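Local coordinates for protein dinoflagellate luciferase (Lingulodinium polyedrum, PDB 1VPR) that is the third of three homologous luciferase domains, each of which catalyses the light-emitting oxidation of an open-tetrapyrrole luciferin by oxygen, giving blue flashes, at residues 127-132 against 137-142; 197-202 against 264-269; 237-240 against 246-249. All coordinates share one frame; numbering follows the deposited sequence.

Interaction 1: residues 127-132 against 137-142; sequences KGFDYG and KLPCGP
The ring of F129 takes P139 on one face and has CD2 of Y131 at its edge, close to its plane. P139 CD sits 3.6 Å from the centroid of the F129 ring and 19° off its normal, a CH-pi contact, while P139 CG comes to 3.4 Å from F129 CD2. F129 in turn sets CD1 3.6 Å above the plane of the Y131 ring, over its centre. A single methyl of L138 touches both rings: its CD1 lies 3.9 Å from F129 CE1 and 3.8 Å from Y131 CE2. The F129 ring is carried out to proline and leucine because its CG stands anti to the backbone N (chi1 176°). K137 adds its carbonyl oxygen, 3.5 Å from F129 CE2. No hydrogen bond crosses between the two irregular segments; the contact is largely apolar, with one CH-pi approach, and the second segment is folded into a type I turn from L138 to G141. Within the luciferase catalytic domain this loop pair lies beside helix 120-126, where Y131 and L138 both rest on C126. F129 reaches T323 of helix 321-324, while Y131 touches N247 and L138 touches L249 of strand 247-253.

Interaction 2: residues 197-202 against 264-269; sequences TDHHQT and FWEMES
The side chains of H199 and E266 cross at about a right angle, ring and carboxylate planes 79° apart. H199 NE2 donates to E266 OE2 at 2.9 Å with an angle of 154° at the hydrogen; the oxygen lies in the plane of the ring, whereas the nitrogen approaches from above the plane of the carboxylate. The two groups are brought together by H199 holding CG between the backbone N and the carbonyl carbon (chi1 53°) and by E266 stretching out beyond its CG. The other oxygen of E266, OE1, receives S269 OG on the anti lone pair and is salt-bridged to R271, which probably limits rotation of the carboxylate. A water donates to E266 OE2 at 2.8 Å and to D198 OD1 at 2.7 Å, bridging two acidic groups and probably easing their mutual repulsion, while D198 OD2 accepts the backbone N of H199. The next residue, H200, places CD2 over a face of F264, 3.6 Å from F264 CE1, with the two rings set obliquely. F264 and E266 thus both point from strand 259-266 toward the 197-202 loop. The motif is a buried His-carboxylate hydrogen bond, here joining the loop after helix 187-197 to a strand of the calycin-family sheet.

Interaction 3: residues 237-240 against 246-249; sequences YFYE and GNLL
A beta hairpin brings Y239 opposite L249 as a non-hydrogen-bonded pair and E240 opposite L248 as a hydrogen-bonded one, in the antiparallel sheet of the catalytic domain. The E240-L248 pair is closed by E240 N to L248 O at 2.8 Å and L248 N to E240 O at 3.1 Å. On the face shared by Y239 and L249, the tyrosine, with CG anti to its own nitrogen (chi1 166°), lays its ring along the partner strand. The ring edge passes L248 O, 3.3 Å from Y239 CD1, and at its far end Y239 OH donates to N247 OD1 at 2.5 Å, with ring and amide planes only 25° apart. A phenylalanine in place of Y239 would probably leave N247 OD1 without this donor and lose the hydroxyl contact across the hairpin. L249 CD2 packs at 3.9 Å against Y239 CB, and Y237 brings the edge of its ring to L249 O. On the other face E240 and L248 touch through their CB atoms; the carboxylate of E240 turns away to a salt bridge with R230. That bridge, and the stacking of F238 on W232, are side-chain links between strands 237-241 and 229-233, the two end strands of the sheet, consistent with closure of the barrel, while strand 247-253 pairs on its other side with strand 259-266.

Overall arrangement
Two buried contacts in the sheet are flanked by a partly buried one in the loop after helix 120-126. Interactions 2 and 3, centres about 9 Å apart, are joined through adjacent strands: W265 N lies 2.9 Å from L249 O, and E268 OE1 makes a probable hydrogen bond of 2.7 Å to N247 N. Along the chain, interaction 3 is nested inside the loop closed by interaction 2. Interaction 1, about 11 Å from interaction 3 between centres, packs on the hairpin, with Y131 CB 3.3 Å from Y239 CZ. It also reaches 264-269 at M267, a selenomethionine just beyond strand 259-266, whose CB lies 3.3 Å from Y131 OH. As in other calycins, the luciferin probably occupies the barrel interior.

Interaction 1: residues 127-132 against 137-142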
loop_
_atom_site.group_PDB
_atom_site.type_symbol
_atom_site.label_atom_id
_atom_site.label_comp_id
_atom_site.label_asym_id
_atom_site.label_seq_id
_atom_site.Cartn_x
_atom_site.Cartn_y
_atom_site.Cartn_z
ATOM N N LYS A 127 19.143 -7.448 -7.042
ATOM C CA LYS A 127 19.697 -6.815 -5.844
ATOM C C LYS A 127 20.506 -5.589 -6.245
ATOM O O LYS A 127 21.396 -5.678 -7.084
ATOM C CB LYS A 127 20.593 -7.800 -5.069
ATOM C CG LYS A 127 20.028 -8.250 -3.736
ATOM C CD LYS A 127 18.778 -9.111 -3.919
ATOM C CE LYS A 127 17.862 -9.051 -2.695
ATOM N NZ LYS A 127 18.572 -9.363 -1.420
ATOM N N GLY A 128 20.180 -4.442 -5.656
ATOM C CA GLY A 128 20.892 -3.208 -5.969
ATOM C C GLY A 128 20.455 -2.458 -7.230
ATOM O O GLY A 128 21.045 -1.425 -7.577
ATOM N N PHE A 129 19.429 -2.961 -7.913
ATOM C CA PHE A 129 18.924 -2.333 -9.128
ATOM C C PHE A 129 18.394 -0.926 -8.817
ATOM O O PHE A 129 17.953 -0.669 -7.699
ATOM C CB PHE A 129 17.806 -3.206 -9.700
ATOM C CG PHE A 129 17.129 -2.637 -10.918
ATOM C CD1 PHE A 129 15.786 -2.245 -10.864
ATOM C CD2 PHE A 129 17.803 -2.554 -12.139
ATOM C CE1 PHE A 129 15.128 -1.784 -12.019
ATOM C CE2 PHE A 129 17.156 -2.098 -13.293
ATOM C CZ PHE A 129 15.812 -1.713 -13.225
ATOM N N ASP A 130 18.473 -0.014 -9.787
ATOM C CA ASP A 130 17.961 1.359 -9.609
ATOM C C ASP A 130 16.486 1.339 -9.999
ATOM O O ASP A 130 16.143 1.571 -11.172
ATOM C CB ASP A 130 18.694 2.351 -10.516
ATOM C CG ASP A 130 18.229 3.794 -10.317
ATOM O OD1 ASP A 130 18.855 4.692 -10.914
ATOM O OD2 ASP A 130 17.238 4.038 -9.576
ATOM N N TYR A 131 15.621 1.056 -9.026
ATOM C CA TYR A 131 14.186 0.988 -9.299
ATOM C C TYR A 131 13.589 2.311 -9.746
ATOM O O TYR A 131 12.529 2.315 -10.365
ATOM C CB TYR A 131 13.408 0.464 -8.084
ATOM C CG TYR A 131 13.622 -1.016 -7.854
ATOM C CD1 TYR A 131 14.603 -1.463 -6.966
ATOM C CD2 TYR A 131 12.903 -1.967 -8.595
ATOM C CE1 TYR A 131 14.873 -2.829 -6.818
ATOM C CE2 TYR A 131 13.158 -3.337 -8.466
ATOM C CZ TYR A 131 14.146 -3.758 -7.579
ATOM O OH TYR A 131 14.449 -5.097 -7.479
ATOM N N GLY A 132 14.268 3.422 -9.431
ATOM C CA GLY A 132 13.787 4.739 -9.829
ATOM C C GLY A 132 14.081 5.147 -11.276
ATOM O O GLY A 132 13.630 6.196 -11.735
ATOM N N LYS A 137 15.275 -1.910 -17.941
ATOM C CA LYS A 137 14.452 -3.102 -17.915
ATOM C C LYS A 137 14.826 -3.819 -16.619
ATOM O O LYS A 137 15.990 -3.765 -16.194
ATOM C CB LYS A 137 14.793 -4.005 -19.088
ATOM C CG LYS A 137 14.550 -3.396 -20.439
ATOM C CD LYS A 137 14.868 -4.409 -21.501
ATOM C CE LYS A 137 14.658 -3.825 -22.884
ATOM N NZ LYS A 137 15.161 -4.783 -23.919
ATOM N N LEU A 138 13.864 -4.488 -15.989
ATOM C CA LEU A 138 14.152 -5.204 -14.757
ATOM C C LEU A 138 15.175 -6.266 -15.156
ATOM O O LEU A 138 15.025 -6.939 -16.186
ATOM C CB LEU A 138 12.871 -5.841 -14.205
ATOM C CG LEU A 138 12.892 -6.314 -12.752
ATOM C CD1 LEU A 138 13.124 -5.136 -11.809
ATOM C CD2 LEU A 138 11.559 -6.987 -12.431
ATOM N N PRO A 139 16.233 -6.429 -14.356
ATOM C CA PRO A 139 17.278 -7.414 -14.664
ATOM C C PRO A 139 16.838 -8.863 -14.861
ATOM O O PRO A 139 17.445 -9.586 -15.642
ATOM C CB PRO A 139 18.239 -7.268 -13.491
ATOM C CG PRO A 139 18.109 -5.809 -13.145
ATOM C CD PRO A 139 16.595 -5.643 -13.164
ATOM N N CYS A 140 15.789 -9.298 -14.170
ATOM C CA CYS A 140 15.373 -10.690 -14.299
ATOM C C CYS A 140 14.413 -10.949 -15.445
ATOM O O CYS A 140 13.845 -12.038 -15.548
ATOM C CB CYS A 140 14.776 -11.190 -12.979
ATOM S SG CYS A 140 13.406 -10.227 -12.311
ATOM N N GLY A 141 14.254 -9.968 -16.330
ATOM C CA GLY A 141 13.340 -10.141 -17.450
ATOM C C GLY A 141 11.933 -9.790 -17.006
ATOM O O GLY A 141 11.746 -9.405 -15.849
ATOM N N PRO A 142 10.919 -9.958 -17.875
ATOM C CA PRO A 142 9.513 -9.651 -17.589
ATOM C C PRO A 142 9.006 -10.342 -16.346
ATOM O O PRO A 142 9.194 -11.551 -16.190
ATOM C CB PRO A 142 8.778 -10.174 -18.819
ATOM C CG PRO A 142 9.874 -10.265 -19.889
ATOM C CD PRO A 142 11.024 -10.765 -19.101
#

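Interaction 2: residues 197-202 against 264-269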
loop_
_atom_site.group_PDB
_atom_site.type_symbol
_atom_site.label_atom_id
_atom_site.label_comp_id
_atom_site.label_asym_id
_atom_site.label_seq_id
_atom_site.Cartn_x
_atom_site.Cartn_y
_atom_site.Cartn_z
ATOM N N THR A 197 4.676 -7.707 8.789
ATOM C CA THR A 197 3.659 -6.658 8.686
ATOM C C THR A 197 3.935 -5.712 7.519
ATOM O O THR A 197 3.187 -4.761 7.307
ATOM C CB THR A 197 3.591 -5.810 9.978
ATOM O OG1 THR A 197 4.841 -5.148 10.181
ATOM C CG2 THR A 197 3.308 -6.697 11.172
ATOM N N ASP A 198 4.959 -5.991 6.722
ATOM C CA ASP A 198 5.314 -5.070 5.640
ATOM C C ASP A 198 4.212 -4.869 4.613
ATOM O O ASP A 198 3.358 -5.742 4.375
ATOM C CB ASP A 198 6.623 -5.497 4.936
ATOM C CG ASP A 198 7.440 -4.298 4.405
ATOM O OD1 ASP A 198 8.503 -4.507 3.766
ATOM O OD2 ASP A 198 7.035 -3.135 4.631
ATOM N N HIS A 199 4.252 -3.683 4.022
ATOM C CA HIS A 199 3.317 -3.246 3.011
ATOM C C HIS A 199 1.866 -3.653 3.210
ATOM O O HIS A 199 1.293 -3.343 4.249
ATOM C CB HIS A 199 3.832 -3.590 1.588
ATOM C CG HIS A 199 4.221 -5.023 1.381
ATOM N ND1 HIS A 199 3.314 -5.995 1.017
ATOM C CD2 HIS A 199 5.424 -5.642 1.468
ATOM C CE1 HIS A 199 3.942 -7.153 0.889
ATOM N NE2 HIS A 199 5.223 -6.963 1.158
ATOM N N HIS A 200 1.251 -4.356 2.259
ATOM C CA HIS A 200 -0.168 -4.652 2.429
ATOM C C HIS A 200 -0.561 -5.804 3.316
ATOM O O HIS A 200 -1.719 -6.202 3.312
ATOM C CB HIS A 200 -0.843 -4.771 1.061
ATOM C CG HIS A 200 -0.757 -3.511 0.264
ATOM N ND1 HIS A 200 -1.154 -2.291 0.771
ATOM C CD2 HIS A 200 -0.312 -3.273 -0.991
ATOM C CE1 HIS A 200 -0.961 -1.356 -0.144
ATOM N NE2 HIS A 200 -0.451 -1.926 -1.223
ATOM N N GLN A 201 0.398 -6.338 4.072
ATOM C CA GLN A 201 0.111 -7.400 5.024
ATOM C C GLN A 201 -0.649 -6.785 6.195
ATOM O O GLN A 201 -1.423 -7.475 6.867
ATOM C CB GLN A 201 1.403 -8.067 5.481
ATOM C CG GLN A 201 1.896 -9.064 4.441
ATOM C CD GLN A 201 3.329 -9.494 4.633
ATOM O OE1 GLN A 201 3.622 -10.681 4.647
ATOM N NE2 GLN A 201 4.230 -8.539 4.745
ATOM N N THR A 202 -0.433 -5.490 6.439
ATOM C CA THR A 202 -1.176 -4.779 7.481
ATOM C C THR A 202 -1.545 -3.432 6.879
ATOM O O THR A 202 -1.037 -3.067 5.828
ATOM C CB THR A 202 -0.352 -4.522 8.777
ATOM O OG1 THR A 202 0.850 -3.808 8.461
ATOM C CG2 THR A 202 0.004 -5.830 9.433
ATOM N N PHE A 264 1.398 -7.810 -5.984
ATOM C CA PHE A 264 2.609 -7.025 -5.796
ATOM C C PHE A 264 3.778 -7.974 -5.679
ATOM O O PHE A 264 3.746 -8.876 -4.861
ATOM C CB PHE A 264 2.556 -6.174 -4.519
ATOM C CG PHE A 264 1.579 -5.051 -4.585
ATOM C CD1 PHE A 264 0.245 -5.261 -4.299
ATOM C CD2 PHE A 264 1.981 -3.799 -5.035
ATOM C CE1 PHE A 264 -0.689 -4.245 -4.474
ATOM C CE2 PHE A 264 1.059 -2.779 -5.207
ATOM C CZ PHE A 264 -0.278 -3.001 -4.932
ATOM N N TRP A 265 4.797 -7.753 -6.500
ATOM C CA TRP A 265 6.009 -8.556 -6.468
ATOM C C TRP A 265 6.956 -7.907 -5.483
ATOM O O TRP A 265 7.363 -6.767 -5.687
ATOM C CB TRP A 265 6.692 -8.579 -7.832
ATOM C CG TRP A 265 6.117 -9.569 -8.791
ATOM C CD1 TRP A 265 5.287 -9.309 -9.838
ATOM C CD2 TRP A 265 6.343 -10.988 -8.796
ATOM N NE1 TRP A 265 4.969 -10.479 -10.501
ATOM C CE2 TRP A 265 5.610 -11.524 -9.883
ATOM C CE3 TRP A 265 7.091 -11.857 -7.992
ATOM C CZ2 TRP A 265 5.609 -12.892 -10.187
ATOM C CZ3 TRP A 265 7.086 -13.231 -8.298
ATOM C CH2 TRP A 265 6.353 -13.723 -9.384
ATOM N N GLU A 266 7.298 -8.629 -4.422
ATOM C CA GLU A 266 8.233 -8.132 -3.407
ATOM C C GLU A 266 9.582 -8.619 -3.935
ATOM O O GLU A 266 9.941 -9.799 -3.790
ATOM C CB GLU A 266 7.899 -8.765 -2.054
ATOM C CG GLU A 266 8.781 -8.334 -0.889
ATOM C CD GLU A 266 8.371 -9.029 0.400
ATOM O OE1 GLU A 266 8.579 -10.264 0.482
ATOM O OE2 GLU A 266 7.823 -8.348 1.312
HETATM N N MSE A 267 10.324 -7.697 -4.550
HETATM C CA MSE A 267 11.570 -8.023 -5.204
HETATM C C MSE A 267 12.671 -8.667 -4.374
HETATM O O MSE A 267 13.395 -9.521 -4.875
HETATM C CB MSE A 267 12.107 -6.785 -5.919
HETATM C CG MSE A 267 11.144 -6.169 -6.951
HETATM SE SE MSE A 267 10.516 -7.476 -8.231
HETATM C CE MSE A 267 12.245 -8.206 -8.741
ATOM N N GLU A 268 12.806 -8.301 -3.111
ATOM C CA GLU A 268 13.872 -8.901 -2.316
ATOM C C GLU A 268 13.658 -10.355 -1.891
ATOM O O GLU A 268 14.618 -11.017 -1.472
ATOM C CB GLU A 268 14.143 -8.037 -1.090
ATOM C CG GLU A 268 14.699 -6.684 -1.448
ATOM C CD GLU A 268 13.699 -5.792 -2.165
ATOM O OE1 GLU A 268 12.554 -5.661 -1.686
ATOM O OE2 GLU A 268 14.071 -5.205 -3.203
ATOM N N SER A 269 12.424 -10.851 -1.999
ATOM C CA SER A 269 12.093 -12.229 -1.616
ATOM C C SER A 269 11.628 -13.069 -2.810
ATOM O O SER A 269 11.592 -14.305 -2.751
ATOM C CB SER A 269 10.992 -12.218 -0.565
ATOM O OG SER A 269 9.756 -11.817 -1.146
HETATM O O HOH W 1 9.136 -5.936 1.509
#

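Interaction 3: residues 237-240 against 246-249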
loop_
_atom_site.group_PDB
_atom_site.type_symbol
_atom_site.label_atom_id
_atom_site.label_comp_id
_atom_site.label_asym_id
_atom_site.label_seq_id
_atom_site.Cartn_x
_atom_site.Cartn_y
_atom_site.Cartn_z
ATOM N N TYR A 237 1.456 -1.280 -14.268
ATOM C CA TYR A 237 2.394 -1.378 -13.155
ATOM C C TYR A 237 2.748 -0.058 -12.488
ATOM O O TYR A 237 2.659 1.020 -13.078
ATOM C CB TYR A 237 3.720 -2.007 -13.630
ATOM C CG TYR A 237 3.839 -3.500 -13.420
ATOM C CD1 TYR A 237 3.532 -4.397 -14.438
ATOM C CD2 TYR A 237 4.272 -4.008 -12.207
ATOM C CE1 TYR A 237 3.660 -5.765 -14.245
ATOM C CE2 TYR A 237 4.398 -5.364 -12.001
ATOM C CZ TYR A 237 4.091 -6.233 -13.028
ATOM O OH TYR A 237 4.216 -7.569 -12.812
ATOM N N PHE A 238 3.133 -0.152 -11.228
ATOM C CA PHE A 238 3.621 1.006 -10.522
ATOM C C PHE A 238 4.609 0.474 -9.515
ATOM O O PHE A 238 4.624 -0.712 -9.179
ATOM C CB PHE A 238 2.495 1.882 -9.911
ATOM C CG PHE A 238 1.634 1.197 -8.887
ATOM C CD1 PHE A 238 1.817 1.451 -7.534
ATOM C CD2 PHE A 238 0.598 0.357 -9.281
ATOM C CE1 PHE A 238 0.964 0.877 -6.574
ATOM C CE2 PHE A 238 -0.251 -0.213 -8.347
ATOM C CZ PHE A 238 -0.069 0.052 -6.981
ATOM N N TYR A 239 5.461 1.358 -9.052
ATOM C CA TYR A 239 6.523 0.997 -8.144
ATOM C C TYR A 239 6.246 1.529 -6.735
ATOM O O TYR A 239 5.922 2.707 -6.567
ATOM C CB TYR A 239 7.816 1.595 -8.702
ATOM C CG TYR A 239 8.982 1.618 -7.736
ATOM C CD1 TYR A 239 9.348 0.469 -7.040
ATOM C CD2 TYR A 239 9.721 2.792 -7.525
ATOM C CE1 TYR A 239 10.428 0.465 -6.157
ATOM C CE2 TYR A 239 10.802 2.807 -6.637
ATOM C CZ TYR A 239 11.148 1.628 -5.960
ATOM O OH TYR A 239 12.240 1.586 -5.119
ATOM N N GLU A 240 6.353 0.653 -5.742
ATOM C CA GLU A 240 6.155 1.053 -4.360
ATOM C C GLU A 240 7.423 0.914 -3.515
ATOM O O GLU A 240 7.774 -0.189 -3.103
ATOM C CB GLU A 240 5.049 0.220 -3.700
ATOM C CG GLU A 240 3.642 0.537 -4.182
ATOM C CD GLU A 240 3.029 1.729 -3.448
ATOM O OE1 GLU A 240 3.783 2.640 -3.012
ATOM O OE2 GLU A 240 1.784 1.754 -3.332
ATOM N N GLY A 246 12.264 -2.376 1.379
ATOM C CA GLY A 246 11.786 -3.304 0.366
ATOM C C GLY A 246 11.356 -2.570 -0.887
ATOM O O GLY A 246 11.165 -1.339 -0.861
ATOM N N ASN A 247 11.223 -3.298 -1.995
ATOM C CA ASN A 247 10.797 -2.684 -3.257
ATOM C C ASN A 247 9.700 -3.542 -3.873
ATOM O O ASN A 247 9.868 -4.762 -4.020
ATOM C CB ASN A 247 11.961 -2.583 -4.253
ATOM C CG ASN A 247 13.069 -1.641 -3.786
ATOM O OD1 ASN A 247 12.916 -0.417 -3.782
ATOM N ND2 ASN A 247 14.193 -2.220 -3.383
ATOM N N LEU A 248 8.572 -2.924 -4.218
ATOM C CA LEU A 248 7.478 -3.675 -4.833
ATOM C C LEU A 248 7.151 -3.123 -6.198
ATOM O O LEU A 248 7.213 -1.912 -6.425
ATOM C CB LEU A 248 6.179 -3.581 -4.002
ATOM C CG LEU A 248 6.174 -3.809 -2.495
ATOM C CD1 LEU A 248 4.783 -3.593 -1.930
ATOM C CD2 LEU A 248 6.654 -5.227 -2.203
ATOM N N LEU A 249 6.807 -4.028 -7.111
ATOM C CA LEU A 249 6.341 -3.655 -8.443
ATOM C C LEU A 249 4.985 -4.358 -8.497
ATOM O O LEU A 249 4.910 -5.587 -8.455
ATOM C CB LEU A 249 7.290 -4.157 -9.537
ATOM C CG LEU A 249 8.521 -3.274 -9.724
ATOM C CD1 LEU A 249 9.481 -3.947 -10.672
ATOM C CD2 LEU A 249 8.125 -1.918 -10.260
#